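Local coordinates for adenylate kinase (Schistosoma mansoni, PDB 3UMF), which catalyses the reversible transfer of a phosphoryl group between adenine nucleotides, ATP and AMP giving two ADP, at residues T166-K169 against R170-F174; T173-E176 against L177-V181. All coordinates share one frame; numbering follows the deposited sequence.

Contact 1 (T166-K169 against R170-F174)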
loop_
_atom_site.group_PDB
_atom_site.type_symbol
_atom_site.label_atom_id
_atom_site.label_comp_id
_atom_site.label_asym_id
_atom_site.label_seq_id
_atom_site.Cartn_x
_atom_site.Cartn_y
_atom_site.Cartn_z
ATOM N N THR A 166 -7.339 -21.143 -4.884
ATOM C CA THR A 166 -7.436 -19.809 -5.473
ATOM C C THR A 166 -6.611 -18.803 -4.670
ATOM O O THR A 166 -5.901 -17.970 -5.235
ATOM C CB THR A 166 -8.898 -19.327 -5.560
ATOM O OG1 THR A 166 -9.629 -20.180 -6.448
ATOM C CG2 THR A 166 -8.962 -17.892 -6.080
ATOM N N ILE A 167 -6.698 -18.899 -3.347
ATOM C CA ILE A 167 -5.938 -18.027 -2.455
ATOM C C ILE A 167 -4.435 -18.321 -2.522
ATOM O O ILE A 167 -3.609 -17.404 -2.463
ATOM C CB ILE A 167 -6.441 -18.153 -0.998
ATOM C CG1 ILE A 167 -7.866 -17.598 -0.887
ATOM C CG2 ILE A 167 -5.510 -17.434 -0.034
ATOM C CD1 ILE A 167 -8.431 -17.652 0.515
ATOM N N VAL A 168 -4.080 -19.597 -2.645
ATOM C CA VAL A 168 -2.680 -19.967 -2.835
ATOM C C VAL A 168 -2.126 -19.325 -4.108
ATOM O O VAL A 168 -1.053 -18.725 -4.085
ATOM C CB VAL A 168 -2.489 -21.501 -2.882
ATOM C CG1 VAL A 168 -1.089 -21.849 -3.363
ATOM C CG2 VAL A 168 -2.749 -22.108 -1.506
ATOM N N LYS A 169 -2.873 -19.433 -5.204
ATOM C CA LYS A 169 -2.488 -18.809 -6.471
ATOM C C LYS A 169 -2.441 -17.286 -6.380
ATOM O O LYS A 169 -1.594 -16.643 -7.001
ATOM C CB LYS A 169 -3.445 -19.222 -7.593
ATOM C CG LYS A 169 -3.426 -20.701 -7.921
ATOM C CD LYS A 169 -2.008 -21.213 -8.098
ATOM C CE LYS A 169 -2.016 -22.634 -8.635
ATOM N NZ LYS A 169 -0.918 -23.443 -8.049
ATOM N N ARG A 170 -3.360 -16.704 -5.617
ATOM C CA ARG A 170 -3.366 -15.256 -5.433
ATOM C C ARG A 170 -2.122 -14.817 -4.664
ATOM O O ARG A 170 -1.540 -13.769 -4.950
ATOM C CB ARG A 170 -4.635 -14.801 -4.711
ATOM C CG ARG A 170 -4.782 -13.288 -4.612
ATOM C CD ARG A 170 -6.054 -12.910 -3.870
ATOM N NE ARG A 170 -7.245 -13.403 -4.556
ATOM C CZ ARG A 170 -8.469 -13.374 -4.041
ATOM N NH1 ARG A 170 -8.668 -12.875 -2.831
ATOM N NH2 ARG A 170 -9.493 -13.848 -4.736
ATOM N N PHE A 171 -1.720 -15.633 -3.694
ATOM C CA PHE A 171 -0.493 -15.409 -2.939
ATOM C C PHE A 171 0.733 -15.446 -3.854
ATOM O O PHE A 171 1.589 -14.565 -3.800
ATOM C CB PHE A 171 -0.351 -16.462 -1.829
ATOM C CG PHE A 171 0.946 -16.380 -1.072
ATOM C CD1 PHE A 171 1.039 -15.622 0.083
ATOM C CD2 PHE A 171 2.073 -17.057 -1.515
ATOM C CE1 PHE A 171 2.233 -15.541 0.784
ATOM C CE2 PHE A 171 3.271 -16.974 -0.823
ATOM C CZ PHE A 171 3.348 -16.215 0.330
ATOM N N ARG A 172 0.816 -16.479 -4.685
ATOM C CA ARG A 172 1.962 -16.666 -5.565
ATOM C C ARG A 172 1.991 -15.608 -6.658
ATOM O O ARG A 172 3.062 -15.131 -7.038
ATOM C CB ARG A 172 1.951 -18.067 -6.177
ATOM C CG ARG A 172 2.094 -19.188 -5.158
ATOM C CD ARG A 172 2.099 -20.550 -5.841
ATOM N NE ARG A 172 2.232 -21.640 -4.873
ATOM C CZ ARG A 172 2.114 -22.929 -5.174
ATOM N NH1 ARG A 172 1.859 -23.301 -6.421
ATOM N NH2 ARG A 172 2.251 -23.843 -4.225
ATOM N N THR A 173 0.814 -15.245 -7.166
ATOM C CA THR A 173 0.710 -14.169 -8.148
ATOM C C THR A 173 1.202 -12.848 -7.556
ATOM O O THR A 173 1.974 -12.132 -8.187
ATOM C CB THR A 173 -0.735 -14.005 -8.679
ATOM O OG1 THR A 173 -1.062 -15.117 -9.520
ATOM C CG2 THR A 173 -0.867 -12.723 -9.486
ATOM N N PHE A 174 0.770 -12.541 -6.336
ATOM C CA PHE A 174 1.198 -11.312 -5.670
ATOM C C PHE A 174 2.703 -11.310 -5.390
ATOM O O PHE A 174 3.376 -10.305 -5.604
ATOM C CB PHE A 174 0.414 -11.090 -4.370
ATOM C CG PHE A 174 0.831 -9.858 -3.615
ATOM C CD1 PHE A 174 0.225 -8.638 -3.866
ATOM C CD2 PHE A 174 1.837 -9.915 -2.661
ATOM C CE1 PHE A 174 0.616 -7.497 -3.178
ATOM C CE2 PHE A 174 2.229 -8.781 -1.973
ATOM C CZ PHE A 174 1.619 -7.571 -2.229
#
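Val-168 and Arg-172, one turn apart on helix 161-177, run side by side and point the same way. The methyl CG1 of Val-168 lies over one face of the Arg-172 guanidinium, 3.5 Å above its plane and displaced toward the rim, with CG1 3.7 Å from Arg-172 NE. Val-168 holds CG1 anti to its backbone N (chi1 168°), and Arg-172, extended from CG to NE, runs alongside it. Arg-172 CG also rests 3.4 Å from Val-168 O, the carbonyl that accepts the backbone bond from Arg-172 N. Lys-169 approaches the same guanidinium at a slant: its chain, bent at chi2 and chi4, brings NZ to 3.2 Å from Arg-172 NH1, a contact of two donors and two like charges. Each has its own counter-ion, Glu-165 for Lys-169 NZ and Glu-143 for Arg-172 NE. Underneath, the i to i+4 ladder is regular, from Arg-170 N to Thr-166 O (2.9 Å) through Phe-171 N to Ile-167 O, and on to Thr-173 N at Lys-169 O (2.8 Å). Farther out, Val-168 and Arg-172 touch Arg-147 of helix 143-150, and Phe-171 packs on Glu-143 and Met-146 of that helix. The Glu-143 salt bridge and the valine methyl together probably limit the movement of the Arg-172 head. The chemistry is thus that of a helix flank on which two close cations are probably made tolerable by separate carboxylates, one within the helix and one on its neighbour.

Contact 2 (T173-E176 against L177-V181)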
loop_
_atom_site.group_PDB
_atom_site.type_symbol
_atom_site.label_atom_id
_atom_site.label_comp_id
_atom_site.label_asym_id
_atom_site.label_seq_id
_atom_site.Cartn_x
_atom_site.Cartn_y
_atom_site.Cartn_z
ATOM N N THR A 173 0.814 -15.245 -7.166
ATOM C CA THR A 173 0.710 -14.169 -8.148
ATOM C C THR A 173 1.202 -12.848 -7.556
ATOM O O THR A 173 1.974 -12.132 -8.187
ATOM C CB THR A 173 -0.735 -14.005 -8.679
ATOM O OG1 THR A 173 -1.062 -15.117 -9.520
ATOM C CG2 THR A 173 -0.867 -12.723 -9.486
ATOM N N PHE A 174 0.770 -12.541 -6.336
ATOM C CA PHE A 174 1.198 -11.312 -5.670
ATOM C C PHE A 174 2.703 -11.310 -5.390
ATOM O O PHE A 174 3.376 -10.305 -5.604
ATOM C CB PHE A 174 0.414 -11.090 -4.370
ATOM C CG PHE A 174 0.831 -9.858 -3.615
ATOM C CD1 PHE A 174 0.225 -8.638 -3.866
ATOM C CD2 PHE A 174 1.837 -9.915 -2.661
ATOM C CE1 PHE A 174 0.616 -7.497 -3.178
ATOM C CE2 PHE A 174 2.229 -8.781 -1.973
ATOM C CZ PHE A 174 1.619 -7.571 -2.229
ATOM N N ASN A 175 3.216 -12.436 -4.900
ATOM C CA ASN A 175 4.636 -12.570 -4.584
ATOM C C ASN A 175 5.517 -12.327 -5.810
ATOM O O ASN A 175 6.520 -11.617 -5.734
ATOM C CB ASN A 175 4.915 -13.952 -3.979
ATOM C CG ASN A 175 6.382 -14.163 -3.641
ATOM O OD1 ASN A 175 6.861 -13.726 -2.593
ATOM N ND2 ASN A 175 7.100 -14.854 -4.525
ATOM N N GLU A 176 5.128 -12.907 -6.941
ATOM C CA GLU A 176 5.870 -12.743 -8.186
ATOM C C GLU A 176 5.712 -11.336 -8.756
ATOM O O GLU A 176 6.681 -10.730 -9.223
ATOM C CB GLU A 176 5.400 -13.770 -9.217
ATOM C CG GLU A 176 6.130 -13.696 -10.551
ATOM C CD GLU A 176 7.569 -14.173 -10.461
ATOM O OE1 GLU A 176 7.883 -14.962 -9.545
ATOM O OE2 GLU A 176 8.388 -13.761 -11.308
ATOM N N LEU A 177 4.487 -10.824 -8.719
ATOM C CA LEU A 177 4.182 -9.513 -9.277
ATOM C C LEU A 177 5.016 -8.407 -8.634
ATOM O O LEU A 177 5.486 -7.505 -9.320
ATOM C CB LEU A 177 2.692 -9.204 -9.095
ATOM C CG LEU A 177 2.185 -7.880 -9.678
ATOM C CD1 LEU A 177 2.178 -7.935 -11.199
ATOM C CD2 LEU A 177 0.802 -7.536 -9.138
ATOM N N THR A 178 5.214 -8.496 -7.323
ATOM C CA THR A 178 5.855 -7.415 -6.578
ATOM C C THR A 178 7.372 -7.562 -6.423
ATOM O O THR A 178 8.012 -6.713 -5.805
ATOM C CB THR A 178 5.222 -7.235 -5.174
ATOM O OG1 THR A 178 5.407 -8.431 -4.409
ATOM C CG2 THR A 178 3.733 -6.937 -5.291
ATOM N N LYS A 179 7.944 -8.627 -6.980
ATOM C CA LYS A 179 9.389 -8.862 -6.865
ATOM C C LYS A 179 10.278 -7.714 -7.365
ATOM O O LYS A 179 11.160 -7.270 -6.632
ATOM C CB LYS A 179 9.803 -10.187 -7.526
ATOM C CG LYS A 179 9.674 -11.406 -6.632
ATOM C CD LYS A 179 10.097 -12.665 -7.378
ATOM C CE LYS A 179 9.913 -13.908 -6.525
ATOM N NZ LYS A 179 10.139 -15.150 -7.321
ATOM N N PRO A 180 10.058 -7.230 -8.604
ATOM C CA PRO A 180 10.973 -6.167 -9.040
ATOM C C PRO A 180 10.778 -4.833 -8.314
ATOM O O PRO A 180 11.736 -4.069 -8.213
ATOM C CB PRO A 180 10.672 -6.021 -10.536
ATOM C CG PRO A 180 9.309 -6.567 -10.712
ATOM C CD PRO A 180 9.147 -7.649 -9.687
ATOM N N VAL A 181 9.580 -4.547 -7.814
ATOM C CA VAL A 181 9.392 -3.284 -7.104
ATOM C C VAL A 181 10.053 -3.329 -5.726
ATOM O O VAL A 181 10.641 -2.346 -5.275
ATOM C CB VAL A 181 7.905 -2.833 -7.037
ATOM C CG1 VAL A 181 7.102 -3.693 -6.075
ATOM C CG2 VAL A 181 7.817 -1.365 -6.647
HETATM O O HOH W 1 7.847 -10.321 -3.825
#
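Helix 161-177 gives way here to helix 179-186, and Thr-178 sits at the junction. Its methyl CG2 lies over one face of the Phe-174 ring in a CH-pi contact, 3.9 Å from the centroid and 16° off the ring normal. The other branch, OG1, lies between the backbone N and the carbonyl carbon (chi1 62°), which turns it back to the preceding turn. There OG1 is 3.0 Å from Phe-174 O, a bond that is not settled because the proton may serve a different acceptor. Phe-174 O also receives the backbone N-H of Thr-178, at 3.1 Å. A water links the next carbonyl to the same hydroxyl: it donates to Asn-175 O at 2.7 Å and lies 3.1 Å from Thr-178 OG1. Leu-177 N and Thr-178 N keep the i to i+4 bonds, to Thr-173 O and Phe-174 O; at Lys-179 the link shortens to i+3, a weak bond from Lys-179 N to Glu-176 O (3.3 Å). On the exposed flank the Lys-179 chain, extended beyond CG, crosses Asn-175 and Glu-176; its CE passes 3.6 Å from Asn-175 ND2. Lys-179 NZ then forms a salt bridge with Glu-176 OE1 (3.2 Å), meeting the oxygen on its syn side but 32° out of the carboxylate plane. Phe-174 also touches Arg-118 and Leu-177 touches Glu-119, both in a loop. Pro-180, in the first turn of the new helix, has no N-H to offer Glu-176 O. The arrangement is that of a proline-associated break between two consecutive helices.

The two contacts follow one another along helix 161-177 and lie on the same side of the chain's centre, their own centres about 11 Å apart. Contact 1 comes first and stays wholly within that helix; contact 2 carries the chain through the helix's last turn into helix 179-186. Thr-173 and Phe-174 belong to both, closing the first and opening the second. Contact 1 meets helix 143-150, whereas contact 2 borders the loop around Pro-117 to Glu-119. After helix 179-186 the chain enters strand 191-195, an outermost strand of the five-stranded parallel sheet, so this helical pair leads from the segment between helices 143-150 and 161-177, probably the LID, back to the Rossmann-like core.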